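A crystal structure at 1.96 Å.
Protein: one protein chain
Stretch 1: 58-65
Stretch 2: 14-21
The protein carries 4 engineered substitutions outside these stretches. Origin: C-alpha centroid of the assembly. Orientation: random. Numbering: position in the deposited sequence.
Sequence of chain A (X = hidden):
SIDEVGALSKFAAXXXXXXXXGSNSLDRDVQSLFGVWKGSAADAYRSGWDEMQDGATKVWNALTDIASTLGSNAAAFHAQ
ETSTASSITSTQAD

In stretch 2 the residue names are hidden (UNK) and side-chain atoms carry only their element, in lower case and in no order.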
# COMPACT_ATOMS: atom_id res chain seq x y z
N LYS A 58 -3.66 -4.53 4.86
CA LYS A 58 -4.53 -3.70 5.67
C LYS A 58 -5.13 -2.56 4.80
O LYS A 58 -6.30 -2.21 4.96
CB LYS A 58 -3.76 -3.11 6.85
CG LYS A 58 -3.26 -4.15 7.84
CD LYS A 58 -2.59 -3.53 9.08
CE LYS A 58 -1.68 -4.56 9.75
NZ LYS A 58 -0.91 -4.04 10.92
N VAL A 59 -4.33 -1.99 3.91
CA VAL A 59 -4.88 -0.95 3.02
C VAL A 59 -5.99 -1.52 2.12
O VAL A 59 -7.06 -0.94 1.98
CB VAL A 59 -3.77 -0.30 2.13
CG1 VAL A 59 -4.39 0.56 1.02
CG2 VAL A 59 -2.81 0.51 2.97
N TRP A 60 -5.73 -2.69 1.54
CA TRP A 60 -6.63 -3.35 0.60
C TRP A 60 -7.93 -3.65 1.30
O TRP A 60 -9.00 -3.45 0.74
CB TRP A 60 -6.01 -4.68 0.09
CG TRP A 60 -6.98 -5.55 -0.68
CD1 TRP A 60 -7.18 -5.54 -2.03
CD2 TRP A 60 -7.90 -6.52 -0.16
NE1 TRP A 60 -8.16 -6.44 -2.39
CE2 TRP A 60 -8.62 -7.05 -1.26
CE3 TRP A 60 -8.20 -6.97 1.13
CZ2 TRP A 60 -9.60 -8.03 -1.10
CZ3 TRP A 60 -9.18 -7.95 1.27
CH2 TRP A 60 -9.87 -8.46 0.16
N ASN A 61 -7.84 -4.13 2.52
CA ASN A 61 -9.02 -4.43 3.33
C ASN A 61 -9.84 -3.20 3.67
O ASN A 61 -11.07 -3.26 3.68
CB ASN A 61 -8.63 -5.15 4.61
CG ASN A 61 -8.55 -6.67 4.41
OD1 ASN A 61 -9.56 -7.34 4.25
ND2 ASN A 61 -7.35 -7.19 4.40
N ALA A 62 -9.17 -2.10 3.95
CA ALA A 62 -9.87 -0.87 4.29
C ALA A 62 -10.56 -0.30 3.06
O ALA A 62 -11.69 0.17 3.15
CB ALA A 62 -8.92 0.16 4.89
N LEU A 63 -9.89 -0.36 1.92
CA LEU A 63 -10.46 0.09 0.64
C LEU A 63 -11.69 -0.70 0.23
O LEU A 63 -12.67 -0.14 -0.17
CB LEU A 63 -9.43 0.02 -0.51
CG LEU A 63 -8.35 1.08 -0.43
CD1 LEU A 63 -7.22 0.77 -1.37
CD2 LEU A 63 -8.90 2.49 -0.69
N THR A 64 -11.62 -2.00 0.34
CA THR A 64 -12.73 -2.87 0.04
C THR A 64 -13.92 -2.61 0.94
O THR A 64 -15.04 -2.61 0.48
CB THR A 64 -12.26 -4.33 0.21
OG1 THR A 64 -11.28 -4.62 -0.81
CG2 THR A 64 -13.39 -5.26 0.08
N ASP A 65 -13.66 -2.44 2.23
CA ASP A 65 -14.72 -2.11 3.18
C ASP A 65 -15.41 -0.82 2.81
O ASP A 65 -16.60 -0.79 2.70
CB ASP A 65 -14.17 -2.00 4.61
CG ASP A 65 -13.64 -3.32 5.13
OD1 ASP A 65 -13.97 -4.38 4.55
OD2 ASP A 65 -12.89 -3.28 6.13
N UNK A 14 -11.51 -0.16 -7.40
CA UNK A 14 -10.47 -0.31 -8.43
C UNK A 14 -9.07 -0.30 -7.83
O UNK A 14 -8.21 -1.10 -8.21
o UNK A 14 -9.69 0.57 -10.55
c UNK A 14 -10.60 0.79 -9.50
N UNK A 15 -8.82 0.63 -6.90
CA UNK A 15 -7.52 0.71 -6.28
C UNK A 15 -7.24 -0.56 -5.49
O UNK A 15 -6.13 -1.05 -5.50
c UNK A 15 -6.25 3.36 -3.70
c UNK A 15 -6.14 2.11 -4.60
c UNK A 15 -7.44 1.94 -5.38
c UNK A 15 -4.92 2.23 -5.53
N UNK A 16 -8.25 -1.08 -4.78
CA UNK A 16 -8.13 -2.37 -4.06
C UNK A 16 -7.68 -3.50 -5.00
O UNK A 16 -6.74 -4.22 -4.70
c UNK A 16 -9.47 -2.75 -3.35
N UNK A 17 -8.34 -3.63 -6.16
CA UNK A 17 -7.99 -4.66 -7.12
C UNK A 17 -6.53 -4.52 -7.59
O UNK A 17 -5.80 -5.50 -7.67
c UNK A 17 -8.89 -4.64 -8.35
o UNK A 17 -11.12 -5.20 -9.04
o UNK A 17 -10.52 -5.78 -6.98
c UNK A 17 -10.28 -5.26 -8.10
N UNK A 18 -6.11 -3.30 -7.90
CA UNK A 18 -4.73 -3.05 -8.32
C UNK A 18 -3.69 -3.29 -7.22
O UNK A 18 -2.62 -3.81 -7.47
o UNK A 18 -4.56 0.62 -11.07
c UNK A 18 -4.61 -1.62 -8.84
c UNK A 18 -5.45 -1.36 -10.07
c UNK A 18 -5.49 0.11 -10.46
n UNK A 18 -6.56 0.78 -10.10
N UNK A 19 -4.01 -2.94 -5.98
CA UNK A 19 -3.10 -3.18 -4.86
C UNK A 19 -2.91 -4.64 -4.56
O UNK A 19 -1.79 -5.09 -4.24
c UNK A 19 -3.32 -0.96 -3.69
c UNK A 19 -3.57 -2.43 -3.63
c UNK A 19 -2.44 -1.06 -1.10
s UNK A 19 -3.63 -0.15 -2.11
N UNK A 20 -3.99 -5.41 -4.70
CA UNK A 20 -3.92 -6.82 -4.45
C UNK A 20 -3.01 -7.47 -5.47
O UNK A 20 -2.11 -8.26 -5.09
n UNK A 20 -6.91 -12.15 -1.55
c UNK A 20 -6.46 -11.57 -2.66
c UNK A 20 -6.58 -9.65 -4.24
c UNK A 20 -5.24 -8.95 -4.08
c UNK A 20 -5.30 -7.49 -4.50
n UNK A 20 -5.50 -12.17 -3.36
n UNK A 20 -6.97 -10.39 -3.04
N UNK A 21 -3.25 -7.15 -6.75
CA UNK A 21 -2.41 -7.65 -7.83
C UNK A 21 -0.95 -7.27 -7.66
O UNK A 21 -0.05 -8.10 -7.85
c UNK A 21 -2.90 -7.15 -9.13
O HOH W 1 -9.67 -6.67 -4.68

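Position 14 carries one carbon and then one oxygen, and it lies out of reach of stretch 1. This is Ser 14.

Position 15 has four carbons forked at the second. Its CA-to-CB bond points sideways, yet one terminal carbon comes within 3.6 Å of Leu 63 CD1. The fork at the second carbon identifies Leu 15, and the carbon in that contact is CD2.

Position 16 has a single side-chain carbon, CB, directed toward stretch 1 and lying 3.8 Å from Trp 60 CD1, 4.0 Å from Leu 63 CB and 3.6 Å from Thr 64 OG1. It is Ala 16. Its CA is 5.0 Å from Trp 60 CA, the nearest CA pair across the stretches, and its O lies 3.0 Å from Trp 60 CD1, at the indole edge and near the ring plane.

Position 17 shows two carbons, the second bearing two oxygens: a short carboxylate, hence Asp 17. Its CA-to-CB bond points away, but the side-chain end returns far enough for water 1 to bridge the helices. The water donates to Asp 17 OD1 at 2.6 Å and accepts from Trp 60 NE1 at 2.8 Å.

Position 18 has three carbons, the third carrying one oxygen and one nitrogen. This amide is Gln 18, which does not touch stretch 1; its NE2 donates to Ser 14 O at 3.1 Å.

Position 19 is an unbranched chain of two carbons, sulfur and a last carbon, which only methionine provides. In Met 19, SD lies 3.3 Å from Val 59 CG1 and 3.8 Å from Leu 63 CD1.

Position 20 has three carbons, a nitrogen, and a carbon carrying two more nitrogens, the guanidinium of Arg 20. Its CB is 3.7 Å from Trp 60 CD1. Its CZ sits 5.4 Å from the centroid of the six-membered ring of Trp 60, so any cation-pi attraction is weak.

Position 21 has one carbon and no contact across the interface: Ala 21.

The helices run nearly antiparallel, at 158°, with axes approaching to 8.7 Å and 374 Å² buried in total. No direct hydrogen bond joins them. Leu 63 packs against Leu 15, Ala 16 and Met 19, and Val 59 extends the apolar contact at Met 19. The small side chain of Ala 16 accompanies the close backbone approach at Trp 60, whose indole reaches Arg 20 and, through the water, Asp 17.

Stretch 2 (14-21) SLADQMRA
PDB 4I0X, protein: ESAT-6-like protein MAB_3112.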